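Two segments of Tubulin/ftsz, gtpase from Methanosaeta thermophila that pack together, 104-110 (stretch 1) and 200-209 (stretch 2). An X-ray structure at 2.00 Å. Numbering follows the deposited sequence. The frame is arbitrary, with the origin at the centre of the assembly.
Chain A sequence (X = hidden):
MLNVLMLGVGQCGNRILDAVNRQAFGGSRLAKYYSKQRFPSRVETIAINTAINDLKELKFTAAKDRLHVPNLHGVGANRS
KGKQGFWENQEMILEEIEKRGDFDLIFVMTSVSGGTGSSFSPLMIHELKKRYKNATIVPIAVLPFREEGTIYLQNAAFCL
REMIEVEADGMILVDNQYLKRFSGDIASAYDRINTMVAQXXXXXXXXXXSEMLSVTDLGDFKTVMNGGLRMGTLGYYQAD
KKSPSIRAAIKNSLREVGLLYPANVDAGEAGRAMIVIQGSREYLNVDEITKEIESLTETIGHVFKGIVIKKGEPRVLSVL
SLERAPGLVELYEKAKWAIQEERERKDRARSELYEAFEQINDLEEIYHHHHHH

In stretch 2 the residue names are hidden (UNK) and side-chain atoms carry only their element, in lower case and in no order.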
# COMPACT_ATOMS: atom_id res chain seq x y z
N ASP A 104 -9.35 -10.42 13.50
CA ASP A 104 -10.19 -10.76 12.37
C ASP A 104 -9.65 -10.11 11.09
O ASP A 104 -9.90 -10.58 9.99
CB ASP A 104 -11.61 -10.27 12.64
CG ASP A 104 -12.11 -10.66 14.03
OD1 ASP A 104 -12.07 -11.86 14.37
OD2 ASP A 104 -12.53 -9.75 14.77
N LEU A 105 -8.92 -9.02 11.24
CA LEU A 105 -8.52 -8.22 10.10
C LEU A 105 -7.12 -7.69 10.34
O LEU A 105 -6.84 -7.07 11.36
CB LEU A 105 -9.52 -7.05 9.93
CG LEU A 105 -9.24 -6.01 8.85
CD1 LEU A 105 -9.22 -6.64 7.47
CD2 LEU A 105 -10.32 -4.92 8.91
N ILE A 106 -6.23 -7.91 9.38
CA ILE A 106 -4.84 -7.50 9.55
C ILE A 106 -4.39 -6.68 8.36
O ILE A 106 -4.52 -7.10 7.21
CB ILE A 106 -3.90 -8.75 9.74
CG1 ILE A 106 -4.40 -9.65 10.89
CG2 ILE A 106 -2.46 -8.31 10.00
CD1 ILE A 106 -3.55 -10.94 11.13
N PHE A 107 -3.89 -5.49 8.64
CA PHE A 107 -3.26 -4.66 7.62
C PHE A 107 -1.77 -4.72 7.76
O PHE A 107 -1.24 -4.51 8.84
CB PHE A 107 -3.75 -3.22 7.70
CG PHE A 107 -5.21 -3.06 7.36
CD1 PHE A 107 -5.64 -3.14 6.04
CD2 PHE A 107 -6.16 -2.85 8.35
CE1 PHE A 107 -7.00 -2.98 5.69
CE2 PHE A 107 -7.52 -2.68 8.03
CZ PHE A 107 -7.94 -2.77 6.71
N VAL A 108 -1.10 -5.05 6.65
CA VAL A 108 0.37 -5.04 6.59
C VAL A 108 0.82 -3.93 5.66
O VAL A 108 0.64 -4.00 4.44
CB VAL A 108 0.95 -6.39 6.14
CG1 VAL A 108 2.47 -6.34 6.15
CG2 VAL A 108 0.46 -7.50 7.08
N MET A 109 1.39 -2.90 6.25
CA MET A 109 1.71 -1.68 5.54
C MET A 109 3.19 -1.54 5.34
O MET A 109 3.96 -1.59 6.30
CB MET A 109 1.15 -0.50 6.31
CG MET A 109 -0.28 -0.75 6.74
SD MET A 109 -0.87 0.63 7.71
CE MET A 109 0.31 0.62 9.03
N THR A 110 3.58 -1.35 4.09
CA THR A 110 4.98 -1.27 3.72
C THR A 110 5.13 -0.62 2.34
O THR A 110 4.20 -0.63 1.52
CB THR A 110 5.62 -2.70 3.67
OG1 THR A 110 6.97 -2.59 3.23
CG2 THR A 110 4.89 -3.59 2.68
N UNK A 200 -8.00 7.16 4.78
CA UNK A 200 -8.78 6.14 4.10
C UNK A 200 -8.88 4.84 4.88
O UNK A 200 -9.95 4.27 4.95
c UNK A 200 -8.66 7.04 1.75
c UNK A 200 -8.26 5.90 2.68
c UNK A 200 -7.70 7.22 0.59
n UNK A 200 -7.66 8.61 0.15
n UNK A 200 -7.68 10.28 -1.41
n UNK A 200 -7.84 8.09 -2.10
c UNK A 200 -7.72 8.99 -1.12
N UNK A 201 -7.79 4.40 5.52
CA UNK A 201 -7.81 3.14 6.27
C UNK A 201 -8.72 3.24 7.49
O UNK A 201 -9.44 2.30 7.83
c UNK A 201 -6.40 2.75 6.73
c UNK A 201 -4.05 1.93 6.36
c UNK A 201 -5.95 1.06 4.92
c UNK A 201 -5.40 2.25 5.68
N UNK A 202 -8.64 4.38 8.17
CA UNK A 202 -9.48 4.63 9.33
C UNK A 202 -10.95 4.69 8.96
O UNK A 202 -11.80 4.16 9.67
c UNK A 202 -7.75 5.64 10.87
c UNK A 202 -7.17 6.95 11.36
c UNK A 202 -8.08 4.69 12.03
c UNK A 202 -9.03 5.90 10.05
N UNK A 203 -11.25 5.31 7.83
CA UNK A 203 -12.62 5.35 7.31
C UNK A 203 -13.04 3.89 7.02
O UNK A 203 -14.13 3.46 7.41
c UNK A 203 -14.03 6.52 5.49
c UNK A 203 -14.17 7.36 4.39
c UNK A 203 -15.42 7.64 3.86
c UNK A 203 -15.17 5.98 6.05
c UNK A 203 -12.65 6.23 6.04
c UNK A 203 -16.56 7.08 4.42
c UNK A 203 -16.44 6.26 5.52
N UNK A 204 -12.18 3.13 6.35
CA UNK A 204 -12.48 1.72 6.03
C UNK A 204 -12.81 0.88 7.28
O UNK A 204 -13.78 0.13 7.31
c UNK A 204 -11.44 -0.41 4.93
c UNK A 204 -12.69 -0.69 4.11
c UNK A 204 -10.16 -0.89 4.21
c UNK A 204 -11.33 1.09 5.27
N UNK A 205 -11.98 1.01 8.31
CA UNK A 205 -12.18 0.30 9.56
C UNK A 205 -13.50 0.72 10.22
O UNK A 205 -14.28 -0.13 10.63
c UNK A 205 -9.76 -0.16 9.98
c UNK A 205 -11.32 0.09 11.91
c UNK A 205 -8.46 0.44 10.47
c UNK A 205 -11.00 0.56 10.50
N UNK A 206 -13.75 2.03 10.29
CA UNK A 206 -15.01 2.56 10.82
C UNK A 206 -16.24 1.99 10.10
O UNK A 206 -17.17 1.50 10.73
o UNK A 206 -15.71 6.94 10.79
o UNK A 206 -16.20 6.63 12.91
c UNK A 206 -16.02 6.21 11.75
c UNK A 206 -15.02 4.09 10.76
c UNK A 206 -16.20 4.72 11.51
N UNK A 207 -16.20 2.03 8.77
CA UNK A 207 -17.27 1.49 7.95
C UNK A 207 -17.49 0.01 8.25
O UNK A 207 -18.62 -0.40 8.50
c UNK A 207 -16.94 1.66 6.47
N UNK A 208 -16.42 -0.77 8.23
CA UNK A 208 -16.54 -2.21 8.52
C UNK A 208 -17.07 -2.47 9.92
O UNK A 208 -17.82 -3.42 10.15
c UNK A 208 -15.56 -3.81 5.97
c UNK A 208 -14.67 -2.98 6.87
c UNK A 208 -13.22 -3.49 6.79
c UNK A 208 -15.21 -2.93 8.30
N UNK A 209 -16.71 -1.61 10.87
CA UNK A 209 -17.09 -1.85 12.24
C UNK A 209 -18.50 -1.42 12.61
O UNK A 209 -19.12 -2.02 13.47
c UNK A 209 -16.25 -1.66 14.61
o UNK A 209 -16.00 -0.89 15.55
c UNK A 209 -16.15 -1.13 13.20
o UNK A 209 -16.67 -2.83 14.76

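Position 200 carries three carbons, a nitrogen, then a carbon bearing two more nitrogens. That unbranched chain ending in a planar three-nitrogen group is a guanidinium: Arg 200. Its side chain is out of reach of stretch 1, and its NH1 is hydrogen-bonded elsewhere in the structure.

Position 201 has four carbons forked at the second. One terminal carbon lies close to the sulfur of Met 109, the other near the ring of Phe 107. This is Leu 201; its CD1 sits 3.7 Å from Met 109 SD and its CD2 4.2 Å from Phe 107 CE1.

Position 202 repeats the same four-carbon fork but touches nothing on the strand: Leu 202, partly exposed.

At 203 one carbon leads to a ring of six carbons with no oxygen attached, hence Phe 203, also out of reach.

Position 204 has four carbons, again forked at the second, and points its CA-to-CB bond toward the strand; a terminal carbon approaches the ring of Phe 107. It is Leu 204, whose CD2 comes 3.8 Å from Phe 107 CZ.

Position 205 also has four carbons, but the fork is at the first and one arm is two carbons long; the first carbon of that arm approaches the ring of Phe 107. This is Ile 205. Its CA-to-CB bond runs sideways, yet the longer arm brings CG1 to 3.9 Å from Phe 107 CE2.

Position 206 has three carbons, the third carrying two oxygens: Glu 206, partly exposed and without contact here.

Position 207 has a single carbon, Ala 207, likewise clear of the strand.

Position 208 shows four carbons forked at the second, one of them beside the side chain of Leu 105. As Leu 208 it places CD1 3.9 Å from Leu 105 CD2.

Position 209 ends the stretch with two carbons, the second carrying two oxygens: Asp 209, facing no partner on the strand.

The rule is a match of two periodicities. A strand alternates, so Leu 105, Phe 107 and Met 109 point toward the helix while Ile 106 and Val 108 are out of reach. The helix answers with 201, 204, 205 and 208, a three-four spacing that keeps one stripe on the same side. Because the axes run nearly antiparallel, at 173°, Leu 208 meets Leu 105 and Leu 201 meets Met 109. Phe 107 fills the middle, its ring met obliquely by Leu 201, Leu 204 and Ile 205. With no hydrogen bond across, apolar packing carries the contact; the axes come no closer than 12.0 Å, and the side chains span the gap.

Stretch 2, residues 200-209: RLLFLIEALD
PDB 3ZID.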